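Long-range contact in DUF4848 domain-containing protein (PDB 4LB8), which is of unknown function, a member of the DUF4848 family from the gut bacterium Bacteroides thetaiotaomicron that is probably exported as a lipoprotein: residues A[209-223]-A[263-277]. Sequence-based numbering, arbitrary orientation.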
ATOM      1  N   TYR A 209       4.824  -1.412  20.428  1.00 52.14           N
ATOM      2  CA  TYR A 209       5.874  -2.313  20.914  1.00 54.81           C
ATOM      3  C   TYR A 209       7.238  -1.638  20.731  1.00 58.57           C
ATOM      4  O   TYR A 209       7.384  -0.806  19.836  1.00 59.28           O
ATOM      5  CB  TYR A 209       5.801  -3.681  20.190  1.00 58.24           C
ATOM      6  CG  TYR A 209       6.585  -3.760  18.890  1.00 62.88           C
ATOM      7  CD1 TYR A 209       6.204  -3.019  17.769  1.00 64.87           C
ATOM      8  CD2 TYR A 209       7.708  -4.576  18.781  1.00 64.54           C
ATOM      9  CE1 TYR A 209       6.941  -3.067  16.582  1.00 66.56           C
ATOM     10  CE2 TYR A 209       8.459  -4.623  17.604  1.00 65.30           C
ATOM     11  CZ  TYR A 209       8.070  -3.870  16.505  1.00 75.06           C
ATOM     12  OH  TYR A 209       8.811  -3.921  15.341  1.00 77.95           O
ATOM     13  N   SER A 210       8.229  -2.012  21.534  1.00 54.31           N
ATOM     14  CA  SER A 210       9.573  -1.439  21.445  1.00 53.83           C
ATOM     15  C   SER A 210      10.343  -1.915  20.212  1.00 55.34           C
ATOM     16  O   SER A 210      10.248  -3.084  19.868  1.00 56.19           O
ATOM     17  CB  SER A 210      10.372  -1.773  22.699  1.00 59.67           C
ATOM     18  OG  SER A 210       9.779  -1.196  23.852  1.00 73.40           O
ATOM     19  N   THR A 211      11.115  -1.016  19.556  1.00 49.01           N
ATOM     20  CA  THR A 211      11.949  -1.347  18.383  1.00 47.05           C
ATOM     21  C   THR A 211      13.170  -0.403  18.280  1.00 49.26           C
ATOM     22  O   THR A 211      13.318   0.529  19.080  1.00 50.28           O
ATOM     23  CB  THR A 211      11.107  -1.312  17.070  1.00 50.40           C
ATOM     24  OG1 THR A 211      11.789  -2.042  16.047  1.00 54.42           O
ATOM     25  CG2 THR A 211      10.842   0.100  16.564  1.00 43.96           C
ATOM     26  N   THR A 212      14.034  -0.648  17.288  1.00 43.68           N
ATOM     27  CA  THR A 212      15.174   0.198  16.951  1.00 43.01           C
ATOM     28  C   THR A 212      14.779   0.926  15.670  1.00 46.25           C
ATOM     29  O   THR A 212      14.339   0.260  14.741  1.00 46.70           O
ATOM     30  CB  THR A 212      16.450  -0.648  16.807  1.00 51.61           C
ATOM     31  OG1 THR A 212      16.893  -1.020  18.115  1.00 55.25           O
ATOM     32  CG2 THR A 212      17.567   0.094  16.100  1.00 48.82           C
ATOM     33  N   TYR A 213      14.886   2.274  15.631  1.00 40.97           N
ATOM     34  CA  TYR A 213      14.536   3.050  14.436  1.00 38.80           C
ATOM     35  C   TYR A 213      15.776   3.391  13.641  1.00 43.17           C
ATOM     36  O   TYR A 213      16.871   3.558  14.196  1.00 42.87           O
ATOM     37  CB  TYR A 213      13.763   4.330  14.760  1.00 37.76           C
ATOM     38  CG  TYR A 213      12.507   4.090  15.557  1.00 37.22           C
ATOM     39  CD1 TYR A 213      12.526   4.105  16.951  1.00 39.62           C
ATOM     40  CD2 TYR A 213      11.293   3.875  14.925  1.00 36.39           C
ATOM     41  CE1 TYR A 213      11.367   3.891  17.690  1.00 39.87           C
ATOM     42  CE2 TYR A 213      10.130   3.659  15.653  1.00 37.06           C
ATOM     43  CZ  TYR A 213      10.171   3.665  17.035  1.00 44.00           C
ATOM     44  OH  TYR A 213       9.017   3.437  17.742  1.00 47.56           O
ATOM     45  N   HIS A 214      15.576   3.481  12.319  1.00 40.07           N
ATOM     46  CA  HIS A 214      16.578   3.741  11.295  1.00 39.48           C
ATOM     47  C   HIS A 214      16.033   4.740  10.280  1.00 42.76           C
ATOM     48  O   HIS A 214      14.998   4.517   9.652  1.00 39.18           O
ATOM     49  CB  HIS A 214      16.984   2.441  10.599  1.00 39.91           C
ATOM     50  CG  HIS A 214      17.514   1.378  11.510  1.00 43.51           C
ATOM     51  ND1 HIS A 214      18.757   1.497  12.117  1.00 45.73           N
ATOM     52  CD2 HIS A 214      16.963   0.197  11.868  1.00 45.24           C
ATOM     53  CE1 HIS A 214      18.905   0.402  12.838  1.00 46.03           C
ATOM     54  NE2 HIS A 214      17.866  -0.425  12.696  1.00 46.14           N
ATOM     55  N   ALA A 215      16.731   5.862  10.160  1.00 40.56           N
ATOM     56  CA  ALA A 215      16.346   6.920   9.253  1.00 39.05           C
ATOM     57  C   ALA A 215      17.539   7.398   8.461  1.00 42.07           C
ATOM     58  O   ALA A 215      18.690   7.243   8.890  1.00 42.80           O
ATOM     59  CB  ALA A 215      15.727   8.077  10.032  1.00 39.06           C
ATOM     60  N   LYS A 216      17.240   7.927   7.279  1.00 36.68           N
ATOM     61  CA  LYS A 216      18.120   8.561   6.314  1.00 36.51           C
ATOM     62  C   LYS A 216      17.497   9.928   6.008  1.00 39.49           C
ATOM     63  O   LYS A 216      16.412  10.026   5.428  1.00 39.31           O
ATOM     64  CB  LYS A 216      18.274   7.685   5.063  1.00 38.65           C
ATOM     65  CG  LYS A 216      19.466   6.739   5.118  1.00 42.10           C
ATOM     66  CD  LYS A 216      19.453   5.719   3.963  1.00 52.11           C
ATOM     67  CE  LYS A 216      19.976   6.267   2.642  1.00 63.84           C
ATOM     68  NZ  LYS A 216      19.445   5.515   1.467  1.00 66.85           N
ATOM     69  N   VAL A 217      18.145  10.973   6.481  1.00 35.84           N
ATOM     70  CA  VAL A 217      17.653  12.350   6.410  1.00 34.15           C
ATOM     71  C   VAL A 217      18.558  13.179   5.490  1.00 38.81           C
ATOM     72  O   VAL A 217      19.786  13.158   5.637  1.00 38.15           O
ATOM     73  CB  VAL A 217      17.621  12.924   7.866  1.00 36.01           C
ATOM     74  CG1 VAL A 217      17.124  14.372   7.910  1.00 35.17           C
ATOM     75  CG2 VAL A 217      16.816  12.030   8.811  1.00 34.74           C
ATOM     76  N   ASN A 218      17.960  13.898   4.537  1.00 36.19           N
ATOM     77  CA  ASN A 218      18.729  14.802   3.666  1.00 36.98           C
ATOM     78  C   ASN A 218      17.928  16.077   3.532  1.00 40.17           C
ATOM     79  O   ASN A 218      16.997  16.118   2.722  1.00 39.31           O
ATOM     80  CB  ASN A 218      19.055  14.175   2.302  1.00 34.69           C
ATOM     81  CG  ASN A 218      19.979  15.010   1.447  1.00 59.85           C
ATOM     82  OD1 ASN A 218      20.660  15.934   1.899  1.00 56.97           O
ATOM     83  ND2 ASN A 218      20.013  14.706   0.175  1.00 58.56           N
ATOM     84  N   LEU A 219      18.243  17.085   4.361  1.00 37.23           N
ATOM     85  CA  LEU A 219      17.465  18.322   4.398  1.00 38.89           C
ATOM     86  C   LEU A 219      18.281  19.580   4.183  1.00 44.92           C
ATOM     87  O   LEU A 219      19.400  19.688   4.680  1.00 44.17           O
ATOM     88  CB  LEU A 219      16.716  18.468   5.747  1.00 38.49           C
ATOM     89  CG  LEU A 219      15.735  17.366   6.152  1.00 42.27           C
ATOM     90  CD1 LEU A 219      15.134  17.650   7.530  1.00 41.86           C
ATOM     91  CD2 LEU A 219      14.654  17.187   5.125  1.00 43.48           C
ATOM     92  N   ARG A 220      17.664  20.559   3.494  1.00 43.75           N
ATOM     93  CA  ARG A 220      18.233  21.887   3.242  1.00 46.26           C
ATOM     94  C   ARG A 220      17.689  22.877   4.262  1.00 50.09           C
ATOM     95  O   ARG A 220      16.516  22.787   4.624  1.00 50.73           O
ATOM     96  CB  ARG A 220      17.930  22.368   1.814  1.00 48.69           C
ATOM     97  CG  ARG A 220      19.006  21.986   0.807  1.00 58.71           C
ATOM     98  CD  ARG A 220      18.483  21.882  -0.623  1.00 80.02           C
ATOM     99  NE  ARG A 220      17.073  21.459  -0.755  1.00 95.06           N
ATOM    100  CZ  ARG A 220      16.633  20.198  -0.817  1.00102.36           C
ATOM    101  NH1 ARG A 220      17.484  19.182  -0.700  1.00 94.73           N
ATOM    102  NH2 ARG A 220      15.338  19.946  -0.968  1.00 70.67           N
ATOM    103  N   GLY A 221      18.542  23.785   4.724  1.00 44.89           N
ATOM    104  CA  GLY A 221      18.201  24.796   5.720  1.00 44.08           C
ATOM    105  C   GLY A 221      17.849  24.154   7.037  1.00 45.32           C
ATOM    106  O   GLY A 221      16.833  24.495   7.657  1.00 45.75           O
ATOM    107  N   PHE A 222      18.688  23.197   7.453  1.00 39.23           N
ATOM    108  CA  PHE A 222      18.423  22.382   8.616  1.00 37.05           C
ATOM    109  C   PHE A 222      19.617  22.194   9.538  1.00 43.74           C
ATOM    110  O   PHE A 222      20.758  21.961   9.112  1.00 42.60           O
ATOM    111  CB  PHE A 222      17.922  21.010   8.153  1.00 36.87           C
ATOM    112  CG  PHE A 222      17.531  20.024   9.232  1.00 36.59           C
ATOM    113  CD1 PHE A 222      16.364  20.203   9.976  1.00 38.06           C
ATOM    114  CD2 PHE A 222      18.321  18.907   9.494  1.00 36.79           C
ATOM    115  CE1 PHE A 222      16.002  19.284  10.968  1.00 37.76           C
ATOM    116  CE2 PHE A 222      17.944  17.981  10.470  1.00 38.78           C
ATOM    117  CZ  PHE A 222      16.787  18.174  11.197  1.00 36.34           C
ATOM    118  N   GLU A 223      19.277  22.209  10.830  1.00 40.66           N
ATOM    119  CA  GLU A 223      20.116  21.975  11.980  1.00 40.35           C
ATOM    120  C   GLU A 223      19.543  20.774  12.706  1.00 42.81           C
ATOM    121  O   GLU A 223      18.346  20.756  13.002  1.00 41.81           O
ATOM    122  CB  GLU A 223      20.084  23.213  12.856  1.00 41.84           C
ATOM    123  CG  GLU A 223      21.430  23.583  13.414  1.00 55.50           C
ATOM    124  CD  GLU A 223      21.380  24.870  14.203  1.00 75.23           C
ATOM    125  OE1 GLU A 223      20.262  25.321  14.552  1.00 53.73           O
ATOM    126  OE2 GLU A 223      22.470  25.408  14.505  1.00 78.89           O
ATOM    127  N   LEU A 263      17.075  26.832   9.711  1.00 50.68           N
ATOM    128  CA  LEU A 263      18.117  27.842   9.566  1.00 53.08           C
ATOM    129  C   LEU A 263      17.669  28.927   8.601  1.00 60.62           C
ATOM    130  O   LEU A 263      18.189  30.037   8.637  1.00 63.75           O
ATOM    131  CB  LEU A 263      19.426  27.220   9.036  1.00 54.12           C
ATOM    132  CG  LEU A 263      20.125  26.159   9.866  1.00 58.76           C
ATOM    133  CD1 LEU A 263      21.218  25.518   9.055  1.00 60.22           C
ATOM    134  CD2 LEU A 263      20.719  26.748  11.138  1.00 60.82           C
ATOM    135  N   ALA A 264      16.739  28.589   7.710  1.00 57.73           N
ATOM    136  CA  ALA A 264      16.226  29.478   6.677  1.00 58.56           C
ATOM    137  C   ALA A 264      14.684  29.574   6.707  1.00 59.88           C
ATOM    138  O   ALA A 264      14.034  29.044   7.610  1.00 57.32           O
ATOM    139  CB  ALA A 264      16.697  28.977   5.310  1.00 59.94           C
ATOM    140  N   GLN A 265      14.119  30.263   5.707  1.00 57.57           N
ATOM    141  CA  GLN A 265      12.684  30.448   5.523  1.00 57.64           C
ATOM    142  C   GLN A 265      12.005  29.103   5.212  1.00 58.11           C
ATOM    143  O   GLN A 265      10.883  28.872   5.667  1.00 57.45           O
ATOM    144  CB  GLN A 265      12.437  31.466   4.400  1.00 60.98           C
ATOM    145  CG  GLN A 265      10.995  31.958   4.284  1.00 90.48           C
ATOM    146  CD  GLN A 265      10.800  32.761   3.017  1.00123.60           C
ATOM    147  OE1 GLN A 265      11.307  33.881   2.871  1.00119.94           O
ATOM    148  NE2 GLN A 265      10.070  32.195   2.062  1.00120.99           N
ATOM    149  N   GLU A 266      12.690  28.220   4.464  1.00 52.32           N
ATOM    150  CA  GLU A 266      12.151  26.905   4.114  1.00 50.89           C
ATOM    151  C   GLU A 266      13.143  25.781   4.372  1.00 50.88           C
ATOM    152  O   GLU A 266      14.335  25.879   4.045  1.00 49.57           O
ATOM    153  CB  GLU A 266      11.705  26.854   2.650  1.00 53.42           C
ATOM    154  CG  GLU A 266      10.397  27.581   2.382  1.00 73.27           C
ATOM    155  CD  GLU A 266      10.364  28.397   1.104  1.00108.48           C
ATOM    156  OE1 GLU A 266      10.720  27.847   0.034  1.00108.26           O
ATOM    157  OE2 GLU A 266       9.958  29.582   1.167  1.00106.33           O
ATOM    158  N   CYS A 267      12.612  24.699   4.944  1.00 45.38           N
ATOM    159  CA  CYS A 267      13.311  23.462   5.232  1.00 44.05           C
ATOM    160  C   CYS A 267      12.711  22.369   4.376  1.00 49.20           C
ATOM    161  O   CYS A 267      11.569  21.925   4.590  1.00 49.42           O
ATOM    162  CB  CYS A 267      13.253  23.127   6.713  1.00 43.58           C
ATOM    163  SG  CYS A 267      14.043  21.564   7.131  1.00 46.50           S
ATOM    164  N   THR A 268      13.464  22.003   3.326  1.00 45.16           N
ATOM    165  CA  THR A 268      13.043  21.028   2.329  1.00 42.40           C
ATOM    166  C   THR A 268      14.045  19.870   2.250  1.00 44.22           C
ATOM    167  O   THR A 268      15.142  19.956   2.783  1.00 45.39           O
ATOM    168  CB  THR A 268      12.851  21.733   0.979  1.00 43.33           C
ATOM    169  OG1 THR A 268      14.113  22.191   0.528  1.00 51.19           O
ATOM    170  CG2 THR A 268      11.886  22.930   1.054  1.00 36.38           C
ATOM    171  N   GLY A 269      13.636  18.790   1.611  1.00 39.20           N
ATOM    172  CA  GLY A 269      14.439  17.596   1.419  1.00 38.18           C
ATOM    173  C   GLY A 269      13.615  16.334   1.524  1.00 41.54           C
ATOM    174  O   GLY A 269      12.394  16.358   1.312  1.00 39.82           O
ATOM    175  N   THR A 270      14.285  15.216   1.850  1.00 38.65           N
ATOM    176  CA  THR A 270      13.653  13.896   1.988  1.00 37.52           C
ATOM    177  C   THR A 270      14.006  13.185   3.317  1.00 41.42           C
ATOM    178  O   THR A 270      15.050  13.443   3.930  1.00 41.85           O
ATOM    179  CB  THR A 270      14.051  12.973   0.809  1.00 42.09           C
ATOM    180  OG1 THR A 270      15.463  12.673   0.824  1.00 39.22           O
ATOM    181  CG2 THR A 270      13.614  13.520  -0.547  1.00 38.67           C
ATOM    182  N   ILE A 271      13.118  12.280   3.733  1.00 36.41           N
ATOM    183  CA  ILE A 271      13.294  11.376   4.872  1.00 34.54           C
ATOM    184  C   ILE A 271      12.903   9.956   4.424  1.00 39.31           C
ATOM    185  O   ILE A 271      12.006   9.779   3.576  1.00 36.70           O
ATOM    186  CB  ILE A 271      12.552  11.791   6.165  1.00 35.55           C
ATOM    187  CG1 ILE A 271      11.033  12.030   5.907  1.00 34.84           C
ATOM    188  CG2 ILE A 271      13.256  12.995   6.822  1.00 35.67           C
ATOM    189  CD1 ILE A 271      10.076  11.865   7.118  1.00 34.00           C
ATOM    190  N   GLU A 272      13.622   8.966   4.978  1.00 36.91           N
ATOM    191  CA  GLU A 272      13.422   7.527   4.804  1.00 36.32           C
ATOM    192  C   GLU A 272      13.428   6.896   6.189  1.00 39.64           C
ATOM    193  O   GLU A 272      14.312   7.220   6.996  1.00 37.45           O
ATOM    194  CB  GLU A 272      14.518   6.905   3.927  1.00 38.33           C
ATOM    195  CG  GLU A 272      14.512   7.370   2.488  1.00 44.27           C
ATOM    196  CD  GLU A 272      15.799   7.050   1.764  1.00 55.96           C
ATOM    197  OE1 GLU A 272      16.329   5.936   1.969  1.00 52.70           O
ATOM    198  OE2 GLU A 272      16.292   7.917   1.010  1.00 51.76           O
ATOM    199  N   ILE A 273      12.440   6.008   6.469  1.00 35.27           N
ATOM    200  CA  ILE A 273      12.263   5.351   7.769  1.00 32.83           C
ATOM    201  C   ILE A 273      12.054   3.844   7.609  1.00 39.59           C
ATOM    202  O   ILE A 273      11.235   3.404   6.789  1.00 39.61           O
ATOM    203  CB  ILE A 273      11.068   6.014   8.559  1.00 33.01           C
ATOM    204  CG1 ILE A 273      10.931   5.534  10.034  1.00 31.31           C
ATOM    205  CG2 ILE A 273       9.732   5.877   7.826  1.00 32.96           C
ATOM    206  CD1 ILE A 273      12.042   6.045  11.067  1.00 24.96           C
ATOM    207  N   TRP A 274      12.766   3.066   8.443  1.00 36.73           N
ATOM    208  CA  TRP A 274      12.612   1.619   8.606  1.00 37.27           C
ATOM    209  C   TRP A 274      12.944   1.277  10.081  1.00 42.23           C
ATOM    210  O   TRP A 274      13.182   2.191  10.866  1.00 40.13           O
ATOM    211  CB  TRP A 274      13.398   0.786   7.569  1.00 36.38           C
ATOM    212  CG  TRP A 274      14.897   0.799   7.709  1.00 37.86           C
ATOM    213  CD1 TRP A 274      15.680  -0.185   8.236  1.00 41.40           C
ATOM    214  CD2 TRP A 274      15.794   1.817   7.236  1.00 37.87           C
ATOM    215  NE1 TRP A 274      17.006   0.186   8.189  1.00 41.43           N
ATOM    216  CE2 TRP A 274      17.108   1.398   7.555  1.00 42.08           C
ATOM    217  CE3 TRP A 274      15.615   3.062   6.590  1.00 38.11           C
ATOM    218  CZ2 TRP A 274      18.233   2.192   7.288  1.00 40.91           C
ATOM    219  CZ3 TRP A 274      16.740   3.820   6.279  1.00 39.27           C
ATOM    220  CH2 TRP A 274      18.027   3.387   6.634  1.00 40.62           C
ATOM    221  N   SER A 275      12.835  -0.004  10.491  1.00 41.38           N
ATOM    222  CA  SER A 275      13.082  -0.387  11.891  1.00 41.71           C
ATOM    223  C   SER A 275      13.700  -1.769  11.952  1.00 46.80           C
ATOM    224  O   SER A 275      14.045  -2.321  10.909  1.00 46.93           O
ATOM    225  CB  SER A 275      11.783  -0.333  12.713  1.00 44.12           C
ATOM    226  OG  SER A 275      10.852  -1.358  12.392  1.00 51.74           O
ATOM    227  N   ARG A 276      13.852  -2.328  13.166  1.00 44.39           N
ATOM    228  CA  ARG A 276      14.331  -3.697  13.355  1.00 45.31           C
ATOM    229  C   ARG A 276      13.343  -4.695  12.692  1.00 49.13           C
ATOM    230  O   ARG A 276      13.774  -5.646  12.047  1.00 48.71           O
ATOM    231  CB  ARG A 276      14.477  -3.985  14.847  1.00 45.72           C
ATOM    232  CG  ARG A 276      15.241  -5.261  15.186  1.00 53.94           C
ATOM    233  CD  ARG A 276      15.441  -5.380  16.680  1.00 69.07           C
ATOM    234  NE  ARG A 276      14.170  -5.287  17.409  1.00 87.62           N
ATOM    235  CZ  ARG A 276      14.070  -5.159  18.729  1.00 97.16           C
ATOM    236  NH1 ARG A 276      15.160  -5.116  19.483  1.00 85.04           N
ATOM    237  NH2 ARG A 276      12.874  -5.086  19.306  1.00 74.70           N
ATOM    238  N   GLY A 277      12.040  -4.416  12.809  1.00 45.45           N
ATOM    239  CA  GLY A 277      10.976  -5.232  12.229  1.00 44.09           C
ATOM    240  C   GLY A 277      10.651  -4.964  10.772  1.00 45.55           C
ATOM    241  O   GLY A 277      10.158  -5.869  10.101  1.00 46.55           O
TER
HETATM  242  O   HOH W   1       8.452  -1.587  13.412  1.00 34.60           O
HETATM  243  O   HOH W   2      16.588  10.851   2.607  1.00 44.28           O
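Strands 213-220 and 268-275 are the central antiparallel pair of a four-stranded sheet, between edge strands 244-247 and 284-289. Backbone bonds join H214 with W274, K216 with E272 and N218 with T270; the last pair includes N218 N to T270 O, 3.0 Å and nearly straight at 171°. On the face carrying these paired side chains, the W274 indole lies over H214. With its CG set between backbone N and carbonyl carbon (chi1 70°), W274 leans across the neighbouring strand, and H214 CB sits 3.4 Å from the centroid of its five-membered ring, a CH-pi contact. The imidazole is nearly parallel to the indole but slid aside, and its ND1 bonds D247. Further along, K216 brings CG to the indole edge, while its chain, bent at chi3 (80°), delivers NZ to the syn side of E272 OE1 at 3.2 Å. This salt bridge is shared: R283 also grips OE1, and Y280 holds NZ. A serine in place of W274 would probably uncover H214 CB and leave the lysine's aliphatic stem without its flat neighbour. The other face is buried and mostly apolar: V217 CG2 meets I271 CG2 at 4.2 Å, and I273 CD1 lies 4.3 Å from A215 CB. At its end L219 CD1 sits over the centre of the F222 ring, which C267 SG approaches obliquely. G269 is tightly placed, since a side chain would strike N218 O. Beyond it, L263 N bonds G221 O at 3.1 Å, where one segment enters strand 222-226 of the second sheet and the other arrives from strand 254-262. A more polar face and a mainly apolar one packed on a second sheet are consistent with a beta-sandwich.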